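Local coordinates for hypothetical protein TT1465 (Thermus thermophilus, PDB 1WEK) that is of unknown function but belongs to the SLOG superfamily of Rossmann-like alpha/beta proteins, at residues V96-E101 and F122-L127. Residues are numbered along the deposited sequence; the frame is centred on the assembly and turned at random.
Sequences VGLNIE and FVRKVL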
loop_
_atom_site.group_PDB
_atom_site.type_symbol
_atom_site.label_atom_id
_atom_site.label_comp_id
_atom_site.label_asym_id
_atom_site.label_seq_id
_atom_site.Cartn_x
_atom_site.Cartn_y
_atom_site.Cartn_z
ATOM N N VAL A 96 -2.113 27.837 10.678
ATOM C CA VAL A 96 -2.224 26.381 10.716
ATOM C C VAL A 96 -1.985 25.764 12.097
ATOM O O VAL A 96 -1.109 26.189 12.867
ATOM C CB VAL A 96 -1.242 25.718 9.706
ATOM C CG1 VAL A 96 -1.402 24.199 9.740
ATOM C CG2 VAL A 96 -1.505 26.248 8.283
ATOM N N GLY A 97 -2.778 24.750 12.407
ATOM C CA GLY A 97 -2.633 24.071 13.676
ATOM C C GLY A 97 -2.442 22.594 13.412
ATOM O O GLY A 97 -3.209 21.993 12.660
ATOM N N LEU A 98 -1.400 22.015 13.998
ATOM C CA LEU A 98 -1.132 20.588 13.837
ATOM C C LEU A 98 -1.502 19.990 15.193
ATOM O O LEU A 98 -0.640 19.603 15.980
ATOM C CB LEU A 98 0.350 20.360 13.519
ATOM C CG LEU A 98 0.949 21.050 12.280
ATOM C CD1 LEU A 98 2.439 20.742 12.187
ATOM C CD2 LEU A 98 0.236 20.565 11.029
ATOM N N ASN A 99 -2.803 19.928 15.450
ATOM C CA ASN A 99 -3.342 19.445 16.714
ATOM C C ASN A 99 -3.005 18.002 17.027
ATOM O O ASN A 99 -3.126 17.113 16.181
ATOM C CB ASN A 99 -4.860 19.668 16.733
ATOM C CG ASN A 99 -5.241 21.071 16.279
ATOM O OD1 ASN A 99 -5.397 21.321 15.085
ATOM N ND2 ASN A 99 -5.354 21.998 17.224
ATOM N N ILE A 100 -2.575 17.772 18.259
ATOM C CA ILE A 100 -2.202 16.439 18.682
ATOM C C ILE A 100 -3.280 15.857 19.592
ATOM O O ILE A 100 -3.753 16.526 20.505
ATOM C CB ILE A 100 -0.863 16.473 19.429
ATOM C CG1 ILE A 100 -0.461 15.060 19.841
ATOM C CG2 ILE A 100 -0.970 17.397 20.623
ATOM C CD1 ILE A 100 -0.106 14.160 18.675
ATOM N N GLU A 101 -3.681 14.617 19.331
ATOM C CA GLU A 101 -4.702 13.971 20.146
ATOM C C GLU A 101 -4.066 13.362 21.396
ATOM O O GLU A 101 -3.239 12.453 21.297
ATOM C CB GLU A 101 -5.408 12.898 19.322
ATOM C CG GLU A 101 -5.740 13.394 17.914
ATOM C CD GLU A 101 -6.680 12.477 17.155
ATOM O OE1 GLU A 101 -7.826 12.285 17.623
ATOM O OE2 GLU A 101 -6.278 11.957 16.093
ATOM N N PHE A 122 5.258 12.006 16.168
ATOM C CA PHE A 122 6.218 11.962 15.071
ATOM C C PHE A 122 5.656 12.486 13.737
ATOM O O PHE A 122 6.343 13.219 13.032
ATOM C CB PHE A 122 6.842 10.556 14.925
ATOM C CG PHE A 122 5.894 9.479 14.453
ATOM C CD1 PHE A 122 5.629 9.306 13.099
ATOM C CD2 PHE A 122 5.330 8.584 15.359
ATOM C CE1 PHE A 122 4.820 8.253 12.653
ATOM C CE2 PHE A 122 4.526 7.535 14.927
ATOM C CZ PHE A 122 4.269 7.364 13.570
ATOM N N VAL A 123 4.420 12.147 13.388
ATOM C CA VAL A 123 3.858 12.676 12.136
ATOM C C VAL A 123 3.812 14.209 12.224
ATOM O O VAL A 123 4.235 14.914 11.319
ATOM C CB VAL A 123 2.427 12.165 11.877
ATOM C CG1 VAL A 123 1.863 12.836 10.618
ATOM C CG2 VAL A 123 2.441 10.643 11.710
ATOM N N ARG A 124 3.308 14.711 13.341
ATOM C CA ARG A 124 3.211 16.146 13.567
ATOM C C ARG A 124 4.580 16.842 13.465
ATOM O O ARG A 124 4.690 17.920 12.864
ATOM C CB ARG A 124 2.576 16.375 14.935
ATOM C CG ARG A 124 2.680 17.772 15.454
ATOM C CD ARG A 124 1.708 17.973 16.584
ATOM N NE ARG A 124 2.360 18.425 17.797
ATOM C CZ ARG A 124 1.770 19.175 18.718
ATOM N NH1 ARG A 124 0.516 19.565 18.553
ATOM N NH2 ARG A 124 2.425 19.510 19.815
ATOM N N LYS A 125 5.618 16.219 14.031
ATOM C CA LYS A 125 6.974 16.774 13.998
ATOM C C LYS A 125 7.505 16.851 12.571
ATOM O O LYS A 125 8.273 17.754 12.250
ATOM C CB LYS A 125 7.950 15.908 14.801
ATOM C CG LYS A 125 7.642 15.733 16.280
ATOM C CD LYS A 125 8.436 16.711 17.132
ATOM C CE LYS A 125 8.653 16.150 18.530
ATOM N NZ LYS A 125 9.344 14.827 18.464
ATOM N N VAL A 126 7.124 15.888 11.731
ATOM C CA VAL A 126 7.566 15.863 10.352
ATOM C C VAL A 126 6.907 17.022 9.602
ATOM O O VAL A 126 7.573 17.743 8.853
ATOM C CB VAL A 126 7.198 14.518 9.652
ATOM C CG1 VAL A 126 7.312 14.667 8.134
ATOM C CG2 VAL A 126 8.132 13.390 10.119
ATOM N N LEU A 127 5.605 17.205 9.805
ATOM C CA LEU A 127 4.893 18.280 9.131
ATOM C C LEU A 127 5.400 19.644 9.570
ATOM O O LEU A 127 5.285 20.614 8.838
ATOM C CB LEU A 127 3.387 18.166 9.400
ATOM C CG LEU A 127 2.796 16.868 8.849
ATOM C CD1 LEU A 127 1.330 16.742 9.248
ATOM C CD2 LEU A 127 2.956 16.859 7.327
#
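R124 reaches from its helix across to the strand face that carries L98 and I100, and its long side chain makes both the polar and much of the apolar contact. The chain leaves the helix with CG anti to the backbone N (chi1 167°), runs out extended and bends at chi3, which turns the guanidinium alongside the strand. There NH1 donates a hydrogen bond of 2.8 Å to the backbone O of L98, fairly straight at 152° and with the acceptor tilted slightly out of the guanidinium plane. An arginine suits this place because its methylenes can lie against a leucine while its flat tip still finds a main-chain carbonyl: CG of R124 is 4.0 Å from CB of L98. The I100 side chain, crossing that of R124 at about a right angle, sets CB over one face of the guanidinium, offset toward the rim, with CG2 3.3 Å from NH1 of R124; branching at CB puts this methyl beside the guanidinium while CG1 runs anti to the backbone N.

Deeper in, L98 places CD1 3.7 Å from the carbonyl O of R124 and 3.9 Å from CB of L127, so the leucine meets two residues about one turn apart on the same helix face. N99 directs its CB away from the helix, and its OD1 is hydrogen-bonded to Q112. Helix 121-130 runs nearly antiparallel to strand 95-100, with 9.1 Å between the short axes. This is the layering of helix on parallel sheet in a Rossmann-like fold, in which helix 121-130 links edge strand 114-118 to strand 132-137 across the sheet.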